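Local structure of 2-C-methyl-D-erythritol 4-phosphate cytidylyltransferase (1VGW) at residues A113-R124 with I206-L215; Q170-L181 with D191-V201. The protein probably catalyses the transfer of a cytidylyl group from CTP to 2-C-methyl-D-erythritol 4-phosphate, releasing diphosphate, in the non-mevalonate route to isoprenoids. All coordinates share one frame; numbering follows the deposited sequence.

Interactions 1 and 2 lie on opposite sides of the chain's centre, their own centres about 21 Å apart, yet both reach the same mixed sheet: interaction 1 through strand 204-207, interaction 2 through strand 169-173. Helix 192-197 and strand 204-207 follow each other in the chain, which carries the backbone from one contact to the other. Interaction 2 is the more buried, an apolar joint of helix 192-197 with strand 169-173 and helix 174-180, with a single glutamine gripping a helix start. Interaction 1 is only partly buried and largely polar: arginine side chains bind backbone carbonyls of a loop that leads to K214, a predicted substrate-positioning residue. Each contact also touches the second subunit.

Interaction 1: A113-R124 with I206-L215; sequences ARCCLPSEALAR and IQGDARNLKL
R114 and R124 reach across to backbone carbonyls at two places along 206-215. R114 NH1 gives a hydrogen bond of 3.0 Å to N212 O, which lies in the guanidinium plane, 3° out of it, while K214 CB sits over the centre of one guanidinium face. The chain of R114 runs extended from CG to NE, and that brings NH1 to N212 O, with CG passing beside L213 O. R124 instead bends at chi3 (-55°) and holds one oxygen side-on: NE at 3.3 Å and NH1 at 2.9 Å both bind Q207 O, from the same face of its carbonyl plane. Between the arginines, P118 CG packs 3.7 Å from D209 CG, and P118 CB and CG lie over one face of the R211 guanidinium, toward its rim. L117 CB and CD1 lie against the side-chain amide of N212. At the A113 end, L215 N donates to A113 O at 3.2 Å, and a water links C116 N to L213 O.

In the second shell, D209 OD2 accepts from R211 N at 2.6 Å through its anti lone pair, an Asx turn that shapes the type I turn from D209 to N212; a weak R211 NH2 bond to D209 OD1 adds a salt bridge. N212 ND2 donates to Q167 OE1 and to T168 O, and D111 pairs with R114 NE. D144 of the second subunit pairs with R114 NH2. The bonds hold the loop after strand 204-207 of this GT-A-like cytidylyltransferase against 113-118, and K214 of that loop is predicted to position 2-C-methyl-D-erythritol 4-phosphate for attack.

Interaction 2: Q170-L181 with D191-V201; sequences QLFQAGLLHRAL and DEASAVEKLGV
The F172 ring takes V196 CG2 over the centre of one face, a CH-pi contact with the methyl 3.9 Å from the ring centroid and 9° off the normal. Its CZ corner meets A193 CA at 3.8 Å, and E192 CB approaches obliquely beside it. The other flat group, the Q170 amide, works at the start of helix 192-197. Its NE2 donates to D191 OD1 at 3.1 Å, the oxygen lying in the amide plane but met from above the carboxylate, and the two planes are steeply turned. Its OE1 accepts from A193 N at 3.1 Å, a nearly straight bond, so one glutamine grips both the N-cap residue and the first turn. D191 caps the helix: with CG between its backbone N and carbonyl carbon (chi1 62°), OD2 reaches forward to accept from S194 N. The same OD2 forms a salt bridge with K147 of the second subunit, and the E192 carboxylate pairs with R84.

Helices 174-180 and 192-197 meet almost at right angles, 85° between their short axes; strand 169-173, in the mixed sheet of this GT-A-clan nucleotidyltransferase, runs straight into helix 174-180, and A193 packs on I137 of strand 136-141. At the crossing A180 CB fits against A195 O at 3.4 Å and L199 CD2 at 3.5 Å; its small side chain permits the close approach. L176 runs past L199 in the opposite direction and touches V196 with CD2, while L181 CD2 rests on A195 CB. A water donates to A180 O and A195 O, tying the helices together. At G200 a Schellman motif closes the last turn.

Interaction 1: A113-R124 with I206-L215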
loop_
_atom_site.group_PDB
_atom_site.type_symbol
_atom_site.label_atom_id
_atom_site.label_comp_id
_atom_site.label_asym_id
_atom_site.label_seq_id
_atom_site.Cartn_x
_atom_site.Cartn_y
_atom_site.Cartn_z
ATOM N N ALA B 113 -4.972 -15.596 0.960
ATOM C CA ALA B 113 -3.855 -15.021 1.649
ATOM C C ALA B 113 -4.123 -13.709 2.342
ATOM O O ALA B 113 -3.116 -13.115 2.788
ATOM C CB ALA B 113 -2.662 -14.854 0.696
ATOM N N ARG B 114 -5.323 -13.188 2.396
ATOM C CA ARG B 114 -5.561 -11.905 3.112
ATOM C C ARG B 114 -6.138 -12.324 4.477
ATOM O O ARG B 114 -7.347 -12.294 4.737
ATOM C CB ARG B 114 -6.435 -10.955 2.356
ATOM C CG ARG B 114 -5.871 -10.196 1.178
ATOM C CD ARG B 114 -6.837 -9.187 0.579
ATOM N NE ARG B 114 -6.479 -8.778 -0.771
ATOM C CZ ARG B 114 -5.784 -7.680 -1.087
ATOM N NH1 ARG B 114 -5.343 -6.838 -0.164
ATOM N NH2 ARG B 114 -5.539 -7.382 -2.360
ATOM N N CYS B 115 -5.197 -12.666 5.390
ATOM C CA CYS B 115 -5.562 -13.196 6.674
ATOM C C CYS B 115 -5.676 -12.223 7.800
ATOM O O CYS B 115 -5.864 -12.665 8.954
ATOM C CB CYS B 115 -4.685 -14.392 7.084
ATOM S SG CYS B 115 -2.891 -14.041 7.207
ATOM N N CYS B 116 -5.630 -10.942 7.562
ATOM C CA CYS B 116 -5.736 -9.947 8.621
ATOM C C CYS B 116 -6.899 -9.002 8.390
ATOM O O CYS B 116 -6.906 -7.882 8.896
ATOM C CB CYS B 116 -4.405 -9.170 8.704
ATOM S SG CYS B 116 -3.046 -10.252 9.314
ATOM N N LEU B 117 -7.907 -9.457 7.640
ATOM C CA LEU B 117 -9.084 -8.640 7.376
ATOM C C LEU B 117 -9.813 -8.315 8.674
ATOM O O LEU B 117 -10.383 -9.222 9.283
ATOM C CB LEU B 117 -10.029 -9.485 6.475
ATOM C CG LEU B 117 -11.476 -8.953 6.383
ATOM C CD1 LEU B 117 -11.496 -7.665 5.584
ATOM C CD2 LEU B 117 -12.435 -10.007 5.874
ATOM N N PRO B 118 -9.827 -7.073 9.108
ATOM C CA PRO B 118 -10.495 -6.683 10.318
ATOM C C PRO B 118 -11.986 -6.984 10.305
ATOM O O PRO B 118 -12.792 -6.481 9.510
ATOM C CB PRO B 118 -10.334 -5.171 10.408
ATOM C CG PRO B 118 -9.645 -4.738 9.204
ATOM C CD PRO B 118 -9.162 -5.935 8.446
ATOM N N SER B 119 -12.446 -7.610 11.392
ATOM C CA SER B 119 -13.859 -7.890 11.567
ATOM C C SER B 119 -14.745 -6.679 11.328
ATOM O O SER B 119 -15.833 -6.757 10.768
ATOM C CB SER B 119 -14.065 -8.370 13.029
ATOM O OG SER B 119 -15.342 -8.972 13.073
ATOM N N GLU B 120 -14.316 -5.500 11.765
ATOM C CA GLU B 120 -15.073 -4.282 11.556
ATOM C C GLU B 120 -15.237 -3.953 10.069
ATOM O O GLU B 120 -16.277 -3.427 9.641
ATOM C CB GLU B 120 -14.360 -3.121 12.276
ATOM C CG GLU B 120 -15.307 -2.078 12.823
ATOM C CD GLU B 120 -14.660 -1.036 13.714
ATOM O OE1 GLU B 120 -15.225 0.093 13.828
ATOM O OE2 GLU B 120 -13.607 -1.317 14.340
ATOM N N ALA B 121 -14.206 -4.285 9.282
ATOM C CA ALA B 121 -14.198 -4.019 7.850
ATOM C C ALA B 121 -15.214 -4.912 7.127
ATOM O O ALA B 121 -15.863 -4.519 6.172
ATOM C CB ALA B 121 -12.805 -4.203 7.260
ATOM N N LEU B 122 -15.338 -6.143 7.622
ATOM C CA LEU B 122 -16.274 -7.115 7.071
ATOM C C LEU B 122 -17.711 -6.636 7.306
ATOM O O LEU B 122 -18.514 -6.658 6.354
ATOM C CB LEU B 122 -16.039 -8.484 7.655
ATOM C CG LEU B 122 -16.843 -9.673 7.212
ATOM C CD1 LEU B 122 -16.788 -9.913 5.716
ATOM C CD2 LEU B 122 -16.436 -10.951 7.939
ATOM N N ALA B 123 -17.995 -6.162 8.516
ATOM C CA ALA B 123 -19.282 -5.639 8.892
ATOM C C ALA B 123 -19.708 -4.485 7.987
ATOM O O ALA B 123 -20.835 -4.511 7.456
ATOM C CB ALA B 123 -19.305 -5.199 10.353
ATOM N N ARG B 124 -18.845 -3.496 7.780
ATOM C CA ARG B 124 -19.144 -2.387 6.863
ATOM C C ARG B 124 -19.478 -2.874 5.453
ATOM O O ARG B 124 -20.449 -2.421 4.832
ATOM C CB ARG B 124 -17.909 -1.485 6.759
ATOM C CG ARG B 124 -17.971 -0.208 7.560
ATOM C CD ARG B 124 -17.082 0.862 6.947
ATOM N NE ARG B 124 -15.720 0.425 6.785
ATOM C CZ ARG B 124 -14.790 0.242 7.702
ATOM N NH1 ARG B 124 -13.579 -0.157 7.317
ATOM N NH2 ARG B 124 -15.036 0.436 8.987
ATOM N N ILE B 206 -16.340 0.675 -0.741
ATOM C CA ILE B 206 -16.408 0.735 0.732
ATOM C C ILE B 206 -14.982 0.710 1.316
ATOM O O ILE B 206 -14.053 0.025 0.856
ATOM C CB ILE B 206 -17.237 -0.430 1.245
ATOM C CG1 ILE B 206 -18.740 -0.210 0.840
ATOM C CG2 ILE B 206 -17.156 -0.694 2.717
ATOM C CD1 ILE B 206 -19.130 -1.293 -0.166
ATOM N N GLN B 207 -14.733 1.555 2.290
ATOM C CA GLN B 207 -13.456 1.722 2.937
ATOM C C GLN B 207 -12.932 0.438 3.539
ATOM O O GLN B 207 -13.587 -0.190 4.368
ATOM C CB GLN B 207 -13.519 2.816 4.002
ATOM C CG GLN B 207 -12.266 3.043 4.771
ATOM C CD GLN B 207 -11.049 3.540 4.020
ATOM O OE1 GLN B 207 -11.085 4.280 3.011
ATOM N NE2 GLN B 207 -9.891 3.159 4.572
ATOM N N GLY B 208 -11.724 0.032 3.119
ATOM C CA GLY B 208 -11.114 -1.185 3.647
ATOM C C GLY B 208 -10.228 -0.871 4.854
ATOM O O GLY B 208 -10.670 -0.226 5.809
ATOM N N ASP B 209 -8.962 -1.280 4.775
ATOM C CA ASP B 209 -8.022 -1.063 5.872
ATOM C C ASP B 209 -6.588 -1.405 5.504
ATOM O O ASP B 209 -6.299 -2.419 4.860
ATOM C CB ASP B 209 -8.491 -1.958 7.040
ATOM C CG ASP B 209 -7.767 -1.693 8.338
ATOM O OD1 ASP B 209 -8.356 -1.061 9.244
ATOM O OD2 ASP B 209 -6.608 -2.150 8.463
ATOM N N ALA B 210 -5.631 -0.683 6.100
ATOM C CA ALA B 210 -4.223 -0.867 5.879
ATOM C C ALA B 210 -3.681 -2.214 6.344
ATOM O O ALA B 210 -2.662 -2.681 5.833
ATOM C CB ALA B 210 -3.418 0.234 6.587
ATOM N N ARG B 211 -4.358 -2.838 7.312
ATOM C CA ARG B 211 -3.952 -4.150 7.811
ATOM C C ARG B 211 -4.454 -5.280 6.917
ATOM O O ARG B 211 -3.907 -6.395 6.991
ATOM C CB ARG B 211 -4.522 -4.411 9.224
ATOM C CG ARG B 211 -4.095 -3.441 10.303
ATOM C CD ARG B 211 -5.328 -2.842 11.002
ATOM N NE ARG B 211 -5.945 -3.726 11.947
ATOM C CZ ARG B 211 -7.162 -3.657 12.466
ATOM N NH1 ARG B 211 -7.571 -4.588 13.331
ATOM N NH2 ARG B 211 -7.985 -2.672 12.137
ATOM N N ASN B 212 -5.433 -5.031 6.050
ATOM C CA ASN B 212 -6.003 -6.049 5.153
ATOM C C ASN B 212 -5.095 -6.360 3.989
ATOM O O ASN B 212 -5.518 -6.543 2.820
ATOM C CB ASN B 212 -7.366 -5.528 4.642
ATOM C CG ASN B 212 -8.202 -6.529 3.890
ATOM O OD1 ASN B 212 -8.072 -7.750 4.057
ATOM N ND2 ASN B 212 -9.086 -6.048 3.017
ATOM N N LEU B 213 -3.790 -6.443 4.235
ATOM C CA LEU B 213 -2.833 -6.681 3.167
ATOM C C LEU B 213 -2.752 -8.142 2.795
ATOM O O LEU B 213 -3.155 -9.001 3.552
ATOM C CB LEU B 213 -1.468 -6.128 3.504
ATOM C CG LEU B 213 -0.812 -6.456 4.833
ATOM C CD1 LEU B 213 -0.928 -7.912 5.219
ATOM C CD2 LEU B 213 0.663 -6.015 4.782
ATOM N N LYS B 214 -2.188 -8.426 1.648
ATOM C CA LYS B 214 -2.049 -9.803 1.170
ATOM C C LYS B 214 -0.641 -10.319 1.414
ATOM O O LYS B 214 0.310 -9.533 1.338
ATOM C CB LYS B 214 -2.338 -9.767 -0.348
ATOM C CG LYS B 214 -2.728 -11.094 -0.949
ATOM C CD LYS B 214 -2.751 -11.021 -2.480
ATOM C CE LYS B 214 -3.292 -12.318 -3.044
ATOM N NZ LYS B 214 -2.937 -12.541 -4.470
ATOM N N LEU B 215 -0.480 -11.590 1.703
ATOM C CA LEU B 215 0.797 -12.224 1.925
ATOM C C LEU B 215 1.367 -12.756 0.604
ATOM O O LEU B 215 0.968 -13.828 0.157
ATOM C CB LEU B 215 0.701 -13.336 2.973
ATOM C CG LEU B 215 1.983 -14.117 3.306
ATOM C CD1 LEU B 215 3.238 -13.326 2.954
ATOM C CD2 LEU B 215 2.053 -14.483 4.787
HETATM O O HOH W 1 -5.219 -9.552 5.176
#

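Interaction 2: Q170-L181 with D191-V201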
loop_
_atom_site.group_PDB
_atom_site.type_symbol
_atom_site.label_atom_id
_atom_site.label_comp_id
_atom_site.label_asym_id
_atom_site.label_seq_id
_atom_site.Cartn_x
_atom_site.Cartn_y
_atom_site.Cartn_z
ATOM N N GLN B 170 -14.947 -9.016 -2.294
ATOM C CA GLN B 170 -15.746 -8.333 -3.326
ATOM C C GLN B 170 -17.132 -9.034 -3.280
ATOM O O GLN B 170 -17.166 -10.243 -3.526
ATOM C CB GLN B 170 -15.116 -8.511 -4.727
ATOM C CG GLN B 170 -13.668 -7.958 -4.684
ATOM C CD GLN B 170 -13.116 -7.418 -5.969
ATOM O OE1 GLN B 170 -13.471 -7.736 -7.096
ATOM N NE2 GLN B 170 -12.075 -6.548 -5.864
ATOM N N LEU B 171 -18.152 -8.277 -2.934
ATOM C CA LEU B 171 -19.504 -8.823 -2.704
ATOM C C LEU B 171 -20.516 -8.577 -3.785
ATOM O O LEU B 171 -20.912 -7.412 -4.001
ATOM C CB LEU B 171 -19.947 -8.298 -1.351
ATOM C CG LEU B 171 -21.302 -7.976 -0.860
ATOM C CD1 LEU B 171 -22.502 -8.355 -1.706
ATOM C CD2 LEU B 171 -21.503 -8.414 0.578
ATOM N N PHE B 172 -21.004 -9.633 -4.446
ATOM C CA PHE B 172 -22.030 -9.559 -5.457
ATOM C C PHE B 172 -23.119 -10.638 -5.327
ATOM O O PHE B 172 -22.887 -11.729 -4.776
ATOM C CB PHE B 172 -21.399 -9.666 -6.882
ATOM C CG PHE B 172 -20.436 -8.536 -7.133
ATOM C CD1 PHE B 172 -19.054 -8.798 -7.124
ATOM C CD2 PHE B 172 -20.857 -7.222 -7.245
ATOM C CE1 PHE B 172 -18.180 -7.728 -7.264
ATOM C CE2 PHE B 172 -19.994 -6.166 -7.420
ATOM C CZ PHE B 172 -18.604 -6.449 -7.416
ATOM N N GLN B 173 -24.310 -10.340 -5.838
ATOM C CA GLN B 173 -25.432 -11.275 -5.900
ATOM C C GLN B 173 -24.971 -12.486 -6.730
ATOM O O GLN B 173 -24.348 -12.264 -7.784
ATOM C CB GLN B 173 -26.640 -10.639 -6.659
ATOM C CG GLN B 173 -27.424 -9.614 -5.847
ATOM C CD GLN B 173 -28.578 -9.049 -6.686
ATOM O OE1 GLN B 173 -29.591 -9.738 -6.896
ATOM N NE2 GLN B 173 -28.350 -7.867 -7.252
ATOM N N ALA B 174 -25.362 -13.680 -6.351
ATOM C CA ALA B 174 -24.960 -14.886 -7.078
ATOM C C ALA B 174 -25.325 -14.878 -8.514
ATOM O O ALA B 174 -24.511 -15.237 -9.389
ATOM C CB ALA B 174 -25.542 -16.084 -6.312
ATOM N N GLY B 175 -26.573 -14.474 -8.870
ATOM C CA GLY B 175 -26.994 -14.445 -10.273
ATOM C C GLY B 175 -26.287 -13.356 -11.065
ATOM O O GLY B 175 -25.847 -13.636 -12.210
ATOM N N LEU B 176 -26.084 -12.165 -10.542
ATOM C CA LEU B 176 -25.309 -11.128 -11.228
ATOM C C LEU B 176 -23.846 -11.540 -11.454
ATOM O O LEU B 176 -23.261 -11.333 -12.535
ATOM C CB LEU B 176 -25.333 -9.849 -10.358
ATOM C CG LEU B 176 -24.498 -8.687 -10.849
ATOM C CD1 LEU B 176 -24.940 -8.201 -12.227
ATOM C CD2 LEU B 176 -24.551 -7.525 -9.845
ATOM N N LEU B 177 -23.216 -12.178 -10.444
ATOM C CA LEU B 177 -21.816 -12.669 -10.555
ATOM C C LEU B 177 -21.721 -13.816 -11.536
ATOM O O LEU B 177 -20.890 -13.858 -12.463
ATOM C CB LEU B 177 -21.342 -13.111 -9.150
ATOM C CG LEU B 177 -19.855 -13.356 -8.912
ATOM C CD1 LEU B 177 -18.991 -12.188 -9.379
ATOM C CD2 LEU B 177 -19.590 -13.616 -7.410
ATOM N N HIS B 178 -22.593 -14.827 -11.435
ATOM C CA HIS B 178 -22.566 -15.906 -12.447
ATOM C C HIS B 178 -22.685 -15.321 -13.864
ATOM O O HIS B 178 -21.998 -15.677 -14.828
ATOM C CB HIS B 178 -23.743 -16.828 -12.180
ATOM C CG HIS B 178 -23.835 -18.016 -13.051
ATOM N ND1 HIS B 178 -22.867 -18.987 -13.126
ATOM C CD2 HIS B 178 -24.843 -18.425 -13.898
ATOM C CE1 HIS B 178 -23.238 -19.923 -13.980
ATOM N NE2 HIS B 178 -24.415 -19.616 -14.478
ATOM N N ARG B 179 -23.584 -14.335 -14.028
ATOM C CA ARG B 179 -23.780 -13.711 -15.318
ATOM C C ARG B 179 -22.515 -13.021 -15.825
ATOM O O ARG B 179 -22.112 -13.276 -16.960
ATOM C CB ARG B 179 -24.936 -12.684 -15.233
ATOM C CG ARG B 179 -25.823 -12.654 -16.441
ATOM C CD ARG B 179 -27.200 -13.271 -16.154
ATOM N NE ARG B 179 -27.728 -12.954 -14.873
ATOM C CZ ARG B 179 -28.949 -12.810 -14.446
ATOM N NH1 ARG B 179 -29.225 -12.538 -13.182
ATOM N NH2 ARG B 179 -29.950 -12.899 -15.331
ATOM N N ALA B 180 -21.915 -12.147 -15.040
ATOM C CA ALA B 180 -20.755 -11.362 -15.421
ATOM C C ALA B 180 -19.487 -12.143 -15.745
ATOM O O ALA B 180 -18.720 -11.712 -16.601
ATOM C CB ALA B 180 -20.419 -10.357 -14.311
ATOM N N LEU B 181 -19.205 -13.250 -15.082
ATOM C CA LEU B 181 -18.035 -14.059 -15.348
ATOM C C LEU B 181 -18.272 -15.111 -16.420
ATOM O O LEU B 181 -17.347 -15.906 -16.689
ATOM C CB LEU B 181 -17.627 -14.810 -14.063
ATOM C CG LEU B 181 -17.373 -13.982 -12.816
ATOM C CD1 LEU B 181 -17.151 -14.932 -11.637
ATOM C CD2 LEU B 181 -16.185 -13.025 -13.009
ATOM N N ASP B 191 -10.242 -8.186 -11.591
ATOM C CA ASP B 191 -10.973 -8.616 -10.413
ATOM C C ASP B 191 -12.476 -8.866 -10.690
ATOM O O ASP B 191 -12.904 -8.731 -11.846
ATOM C CB ASP B 191 -10.796 -7.635 -9.257
ATOM C CG ASP B 191 -11.292 -6.252 -9.454
ATOM O OD1 ASP B 191 -11.173 -5.330 -8.607
ATOM O OD2 ASP B 191 -11.839 -5.937 -10.518
ATOM N N GLU B 192 -13.240 -9.324 -9.669
ATOM C CA GLU B 192 -14.661 -9.595 -9.913
ATOM C C GLU B 192 -15.408 -8.295 -10.273
ATOM O O GLU B 192 -16.204 -8.362 -11.218
ATOM C CB GLU B 192 -15.399 -10.346 -8.826
ATOM C CG GLU B 192 -15.016 -11.796 -8.609
ATOM C CD GLU B 192 -13.593 -11.967 -8.046
ATOM O OE1 GLU B 192 -12.947 -13.001 -8.327
ATOM O OE2 GLU B 192 -13.068 -11.098 -7.314
ATOM N N ALA B 193 -15.157 -7.194 -9.626
ATOM C CA ALA B 193 -15.770 -5.931 -9.933
ATOM C C ALA B 193 -15.645 -5.565 -11.397
ATOM O O ALA B 193 -16.614 -5.166 -12.046
ATOM C CB ALA B 193 -15.253 -4.813 -9.045
ATOM N N SER B 194 -14.470 -5.727 -12.012
ATOM C CA SER B 194 -14.297 -5.344 -13.404
ATOM C C SER B 194 -15.158 -6.169 -14.339
ATOM O O SER B 194 -15.434 -5.718 -15.456
ATOM C CB SER B 194 -12.814 -5.336 -13.814
ATOM O OG SER B 194 -12.377 -6.628 -14.191
ATOM N N ALA B 195 -15.506 -7.402 -14.021
ATOM C CA ALA B 195 -16.451 -8.160 -14.857
ATOM C C ALA B 195 -17.893 -7.655 -14.594
ATOM O O ALA B 195 -18.710 -7.622 -15.512
ATOM C CB ALA B 195 -16.442 -9.641 -14.628
ATOM N N VAL B 196 -18.196 -7.220 -13.389
ATOM C CA VAL B 196 -19.526 -6.661 -13.136
ATOM C C VAL B 196 -19.672 -5.338 -13.886
ATOM O O VAL B 196 -20.681 -5.148 -14.563
ATOM C CB VAL B 196 -19.855 -6.575 -11.651
ATOM C CG1 VAL B 196 -21.076 -5.701 -11.366
ATOM C CG2 VAL B 196 -20.203 -7.991 -11.111
ATOM N N GLU B 197 -18.683 -4.449 -13.862
ATOM C CA GLU B 197 -18.695 -3.154 -14.550
ATOM C C GLU B 197 -18.942 -3.241 -16.062
ATOM O O GLU B 197 -19.529 -2.348 -16.671
ATOM C CB GLU B 197 -17.378 -2.410 -14.350
ATOM C CG GLU B 197 -16.942 -2.051 -12.953
ATOM C CD GLU B 197 -15.413 -1.990 -12.812
ATOM O OE1 GLU B 197 -14.702 -1.580 -13.777
ATOM O OE2 GLU B 197 -14.871 -2.365 -11.758
ATOM N N LYS B 198 -18.495 -4.316 -16.703
ATOM C CA LYS B 198 -18.672 -4.543 -18.114
ATOM C C LYS B 198 -20.124 -4.827 -18.465
ATOM O O LYS B 198 -20.495 -4.900 -19.657
ATOM C CB LYS B 198 -17.790 -5.696 -18.633
ATOM C CG LYS B 198 -16.392 -5.204 -18.940
ATOM C CD LYS B 198 -15.429 -6.341 -19.230
ATOM C CE LYS B 198 -13.987 -5.823 -19.193
ATOM N NZ LYS B 198 -13.711 -4.796 -20.245
ATOM N N LEU B 199 -20.958 -5.008 -17.457
ATOM C CA LEU B 199 -22.393 -5.237 -17.710
ATOM C C LEU B 199 -23.128 -3.900 -17.650
ATOM O O LEU B 199 -24.333 -3.835 -17.883
ATOM C CB LEU B 199 -22.915 -6.183 -16.627
ATOM C CG LEU B 199 -23.123 -7.633 -16.970
ATOM C CD1 LEU B 199 -22.303 -8.123 -18.133
ATOM C CD2 LEU B 199 -22.984 -8.543 -15.745
ATOM N N GLY B 200 -22.458 -2.819 -17.329
ATOM C CA GLY B 200 -23.052 -1.497 -17.171
ATOM C C GLY B 200 -23.453 -1.255 -15.726
ATOM O O GLY B 200 -24.137 -0.285 -15.423
ATOM N N VAL B 201 -22.995 -2.102 -14.786
ATOM C CA VAL B 201 -23.350 -1.909 -13.373
ATOM C C VAL B 201 -22.140 -1.287 -12.655
ATOM O O VAL B 201 -21.049 -1.854 -12.842
ATOM C CB VAL B 201 -23.602 -3.287 -12.717
ATOM C CG1 VAL B 201 -23.862 -3.129 -11.225
ATOM C CG2 VAL B 201 -24.646 -4.116 -13.407
HETATM O O HOH W 2 -18.853 -9.363 -17.760
#